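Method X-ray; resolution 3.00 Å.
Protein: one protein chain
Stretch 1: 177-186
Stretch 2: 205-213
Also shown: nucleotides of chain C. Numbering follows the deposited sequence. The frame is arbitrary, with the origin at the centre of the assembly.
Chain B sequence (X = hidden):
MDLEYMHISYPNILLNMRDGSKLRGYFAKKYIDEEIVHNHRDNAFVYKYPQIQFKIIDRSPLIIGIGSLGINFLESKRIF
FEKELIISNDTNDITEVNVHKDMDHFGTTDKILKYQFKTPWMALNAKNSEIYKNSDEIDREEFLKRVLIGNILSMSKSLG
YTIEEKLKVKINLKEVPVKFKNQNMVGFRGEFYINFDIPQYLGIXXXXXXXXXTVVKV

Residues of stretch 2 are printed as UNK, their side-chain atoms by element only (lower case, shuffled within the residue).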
# COMPACT_ATOMS: atom_id res chain seq x y z
N PRO B 177 -15.95 -4.72 4.09
CA PRO B 177 -15.31 -3.43 3.79
C PRO B 177 -14.89 -2.62 5.00
O PRO B 177 -15.64 -2.56 5.98
CB PRO B 177 -16.41 -2.67 3.03
CG PRO B 177 -17.64 -3.21 3.55
CD PRO B 177 -17.38 -4.69 3.78
N VAL B 178 -13.69 -2.05 4.94
CA VAL B 178 -13.14 -1.19 6.00
C VAL B 178 -12.63 0.13 5.44
O VAL B 178 -11.79 0.15 4.56
CB VAL B 178 -12.03 -1.88 6.76
CG1 VAL B 178 -11.09 -0.86 7.40
CG2 VAL B 178 -12.62 -2.82 7.79
N LYS B 179 -13.13 1.23 5.98
CA LYS B 179 -12.66 2.52 5.54
C LYS B 179 -11.59 2.98 6.50
O LYS B 179 -11.78 2.92 7.71
CB LYS B 179 -13.80 3.53 5.44
CG LYS B 179 -13.56 4.84 6.14
CD LYS B 179 -14.24 6.01 5.45
CE LYS B 179 -14.38 7.20 6.37
NZ LYS B 179 -15.12 8.34 5.75
N PHE B 180 -10.42 3.33 5.96
CA PHE B 180 -9.24 3.68 6.76
C PHE B 180 -8.34 4.67 6.02
O PHE B 180 -7.89 4.39 4.90
CB PHE B 180 -8.45 2.42 7.10
CG PHE B 180 -7.11 2.67 7.73
CD1 PHE B 180 -6.96 2.63 9.11
CD2 PHE B 180 -5.99 2.93 6.97
CE1 PHE B 180 -5.73 2.84 9.71
CE2 PHE B 180 -4.75 3.15 7.56
CZ PHE B 180 -4.62 3.11 8.93
N LYS B 181 -8.00 5.78 6.68
CA LYS B 181 -7.28 6.87 6.02
C LYS B 181 -7.95 7.24 4.69
O LYS B 181 -7.32 7.25 3.64
CB LYS B 181 -5.83 6.49 5.81
CG LYS B 181 -4.96 6.72 7.02
CD LYS B 181 -5.23 8.10 7.61
CE LYS B 181 -4.32 8.40 8.79
NZ LYS B 181 -4.62 9.74 9.37
N ASN B 182 -9.27 7.46 4.76
CA ASN B 182 -10.09 7.92 3.64
C ASN B 182 -9.93 7.10 2.37
O ASN B 182 -10.01 7.60 1.25
CB ASN B 182 -9.85 9.40 3.39
CG ASN B 182 -9.94 10.20 4.67
OD1 ASN B 182 -8.92 10.55 5.27
ND2 ASN B 182 -11.17 10.44 5.13
N GLN B 183 -9.75 5.81 2.58
CA GLN B 183 -9.64 4.87 1.49
C GLN B 183 -10.31 3.59 1.93
O GLN B 183 -10.35 3.27 3.11
CB GLN B 183 -8.18 4.63 1.15
CG GLN B 183 -7.58 5.73 0.33
CD GLN B 183 -6.08 5.63 0.28
OE1 GLN B 183 -5.45 6.19 -0.61
NE2 GLN B 183 -5.51 4.93 1.25
N ASN B 184 -10.86 2.87 0.96
CA ASN B 184 -11.69 1.71 1.22
C ASN B 184 -10.94 0.37 1.20
O ASN B 184 -11.31 -0.51 0.44
CB ASN B 184 -12.84 1.66 0.20
CG ASN B 184 -13.49 3.02 -0.02
OD1 ASN B 184 -13.56 3.83 0.91
ND2 ASN B 184 -13.95 3.29 -1.24
N MET B 185 -9.94 0.20 2.05
CA MET B 185 -9.26 -1.09 2.15
C MET B 185 -10.18 -2.27 2.47
O MET B 185 -11.35 -2.07 2.79
CB MET B 185 -8.16 -0.99 3.19
CG MET B 185 -7.27 0.20 2.92
SD MET B 185 -5.78 0.13 3.90
CE MET B 185 -5.07 1.70 3.45
N VAL B 186 -9.66 -3.49 2.38
CA VAL B 186 -10.50 -4.66 2.66
C VAL B 186 -10.19 -5.34 4.00
O VAL B 186 -9.05 -5.36 4.47
CB VAL B 186 -10.38 -5.74 1.54
CG1 VAL B 186 -10.83 -5.17 0.20
CG2 VAL B 186 -8.98 -6.25 1.43
N UNK B 205 -2.44 -8.56 12.52
CA UNK B 205 -2.60 -7.90 11.24
C UNK B 205 -2.10 -6.47 11.22
O UNK B 205 -1.21 -6.09 11.97
N UNK B 206 -2.67 -5.66 10.34
CA UNK B 206 -2.31 -4.26 10.27
C UNK B 206 -3.14 -3.39 11.21
O UNK B 206 -4.28 -3.75 11.54
c UNK B 206 -1.57 -4.46 7.87
c UNK B 206 -1.79 -1.51 5.74
n UNK B 206 -1.26 -0.28 5.76
c UNK B 206 -1.73 -3.86 6.50
n UNK B 206 -2.86 -1.75 4.99
c UNK B 206 -2.45 -3.75 8.85
n UNK B 206 -1.24 -2.48 6.46
N UNK B 207 -2.58 -2.26 11.63
CA UNK B 207 -3.32 -1.23 12.36
C UNK B 207 -3.98 -1.72 13.65
O UNK B 207 -5.00 -1.20 14.08
n UNK B 207 -3.84 -0.85 9.12
c UNK B 207 -4.37 -0.64 11.45
c UNK B 207 -3.76 -0.09 10.20
o UNK B 207 -3.17 0.99 10.21
N UNK B 208 -3.28 -2.63 14.30
CA UNK B 208 -3.76 -3.35 15.45
C UNK B 208 -4.04 -2.40 16.60
O UNK B 208 -4.91 -2.63 17.45
c UNK B 208 -3.17 -5.77 15.36
c UNK B 208 -2.38 -4.36 17.31
c UNK B 208 -2.72 -4.40 15.83
N UNK B 209 -3.30 -1.30 16.62
CA UNK B 209 -3.45 -0.27 17.62
C UNK B 209 -4.83 0.38 17.65
O UNK B 209 -5.31 0.75 18.72
c UNK B 209 -2.39 0.80 17.37
o UNK B 209 -2.50 1.32 16.04
N UNK B 210 -5.46 0.51 16.48
CA UNK B 210 -6.77 1.16 16.41
C UNK B 210 -7.88 0.19 16.71
O UNK B 210 -9.05 0.56 16.71
c UNK B 210 -5.92 2.48 14.39
n UNK B 210 -6.00 5.94 13.81
c UNK B 210 -6.47 3.25 13.22
n UNK B 210 -5.44 4.06 12.60
c UNK B 210 -5.24 5.34 12.90
n UNK B 210 -4.28 6.03 12.28
c UNK B 210 -7.05 1.76 15.04
N UNK B 211 -7.50 -1.06 16.98
CA UNK B 211 -8.47 -2.06 17.37
C UNK B 211 -8.79 -3.11 16.33
O UNK B 211 -9.66 -3.96 16.57
N UNK B 212 -8.14 -3.06 15.18
CA UNK B 212 -8.40 -4.02 14.12
C UNK B 212 -7.78 -5.37 14.46
O UNK B 212 -6.78 -5.44 15.19
c UNK B 212 -8.89 0.00 11.91
c UNK B 212 -9.68 -2.56 11.38
c UNK B 212 -9.96 -0.21 11.11
c UNK B 212 -8.21 -1.07 12.46
c UNK B 212 -8.60 -2.36 12.20
c UNK B 212 -10.36 -1.50 10.84
c UNK B 212 -7.85 -3.52 12.78
N UNK B 213 -8.40 -6.43 13.96
CA UNK B 213 -7.88 -7.78 14.11
C UNK B 213 -7.92 -8.34 15.53
O UNK B 213 -7.07 -9.14 15.92
P G C 10 -1.74 2.45 -3.16
OP1 G C 10 -1.89 3.74 -3.90
OP2 G C 10 -1.62 1.22 -3.97
O5' G C 10 -0.46 2.41 -2.21
C5' G C 10 -0.36 3.23 -1.06
C4' G C 10 -1.12 4.52 -1.22
O4' G C 10 -2.40 4.42 -0.53
C3' G C 10 -0.44 5.75 -0.63
O3' G C 10 0.39 6.37 -1.62
C2' G C 10 -1.61 6.60 -0.12
O2' G C 10 -2.21 7.35 -1.16
C1' G C 10 -2.61 5.52 0.30
N9 G C 10 -2.34 5.00 1.64
C8 G C 10 -2.17 3.66 1.85
N7 G C 10 -1.92 3.34 3.07
C5 G C 10 -1.94 4.57 3.70
C6 G C 10 -1.72 4.81 5.05
O6 G C 10 -1.49 3.93 5.87
N1 G C 10 -1.81 6.18 5.36
C2 G C 10 -2.08 7.17 4.44
N2 G C 10 -2.13 8.44 4.90
N3 G C 10 -2.28 6.94 3.14
C4 G C 10 -2.20 5.62 2.85
P U C 9 -7.60 2.21 -4.17
OP1 U C 9 -8.29 0.89 -4.02
OP2 U C 9 -8.26 3.40 -4.78
O5' U C 9 -7.18 2.63 -2.70
C5' U C 9 -6.66 1.65 -1.82
C4' U C 9 -5.23 1.92 -1.42
O4' U C 9 -4.98 1.17 -0.21
C3' U C 9 -4.15 1.49 -2.40
O3' U C 9 -3.00 2.31 -2.14
C2' U C 9 -3.93 0.04 -1.98
O2' U C 9 -2.69 -0.52 -2.35
C1' U C 9 -4.07 0.13 -0.47
N1 U C 9 -4.67 -1.07 0.13
C2 U C 9 -3.99 -1.79 1.11
O2 U C 9 -2.87 -1.51 1.50
N3 U C 9 -4.68 -2.88 1.59
C4 U C 9 -5.96 -3.28 1.22
O4 U C 9 -6.46 -4.29 1.75
C5 U C 9 -6.59 -2.48 0.21
C6 U C 9 -5.94 -1.42 -0.28
P DC C 23 0.66 2.56 14.58
OP1 DC C 23 0.39 3.05 15.94
OP2 DC C 23 -0.41 1.80 13.87
O5' DC C 23 1.10 3.77 13.65
C5' DC C 23 1.42 4.99 14.23
C4' DC C 23 1.04 6.07 13.28
O4' DC C 23 1.57 5.74 11.99
C3' DC C 23 -0.46 6.22 13.08
O3' DC C 23 -0.97 7.14 14.07
C2' DC C 23 -0.56 6.76 11.66
C1' DC C 23 0.68 6.16 10.98
N1 DC C 23 0.40 5.00 10.14
C2 DC C 23 -0.15 5.19 8.87
O2 DC C 23 -0.39 6.34 8.48
N3 DC C 23 -0.40 4.11 8.10
C4 DC C 23 -0.14 2.89 8.55
N4 DC C 23 -0.41 1.86 7.73
C5 DC C 23 0.43 2.67 9.84
C6 DC C 23 0.67 3.74 10.60

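Position 205 has no side-chain atoms and does not reach stretch 1, and its backbone angles (phi 98°, psi -153°) would jam a CB against the preceding carbonyl oxygen. These observations identify Gly205.

Position 206 carries three carbons, a nitrogen, and a carbon bearing two further nitrogens, a guanidinium pattern; its CA-to-CB bond points toward stretch 1, and a terminal nitrogen lies 3.6 Å from Met185 SD. This is Arg206. The chain is extended at chi2 (t) before turning at chi3 (p). Arg206 NH1 donates a weak hydrogen bond to Met185 SD (3.6 Å, 140° at the hydrogen), the sulfur lying at the edge of the guanidinium, near its plane. Arg206 NH2 also comes within 3.0 Å of DC23 N4.

Position 207 shows two carbons, the second carrying one oxygen and one nitrogen, and its nitrogen lies over one face of the Phe180 ring: a short amide, Asn207. The atom over the ring is ND2. The 2.9 Å separation of Asn207 OD1 and Phe180 CZ is too short for a sound contact, so no interaction is inferred from it.

At position 208, one carbon branches into two more, out of reach of stretch 1. Three carbons without a heteroatom define Val208, which opens the 3-10 segment.

Position 209 has one carbon followed by one oxygen, out of reach of stretch 1, hence Ser209. Ser209 OG donates a hydrogen bond to DC23 OP2 (3.1 Å).

The atoms at position 210 repeat the guanidinium pattern of three carbons, a nitrogen and a carbon with two nitrogens; the nitrogen within the chain lies 3.2 Å from Phe180 CE1, giving Arg210. Extended at chi2 and chi3 (both t), it brings Arg210 NE to that 3.2 Å from Phe180 CE1, at the ring edge. Arg210 NH2 lies 4.2 Å from Lys181 CE. The segment is supported by Arg210 N donating to Asn207 O (3.0 Å).

Position 211 lacks a side chain, is out of reach of stretch 1, and has phi 108°, psi 2°, where a CB would again meet the preceding carbonyl oxygen. Gly211 follows, Gly211 N donating to Val208 O (3.1 Å).

Position 212 has one carbon leading to a six-carbon ring with no oxygen, and a ring carbon lies 3.6 Å from Val178 CG1, so it is Phe212. That atom is Phe212 CE2, while Phe212 CE1 approaches Phe180 CD1 at 4.3 Å.

Position 213, without side-chain atoms, out of reach of stretch 1 and with positive phi (69°), is Gly213.

The contact buries 317 Å² and centres on Phe180, whose 84 Å² is the largest covered area. Asn207, Arg210 and Phe212 gather around its ring, Val178 extends the apolar patch, and the weak Met185–Arg206 bond adds a polar link beside the nucleic acid.

Stretch 2 (205-213) GRNVSRGFG
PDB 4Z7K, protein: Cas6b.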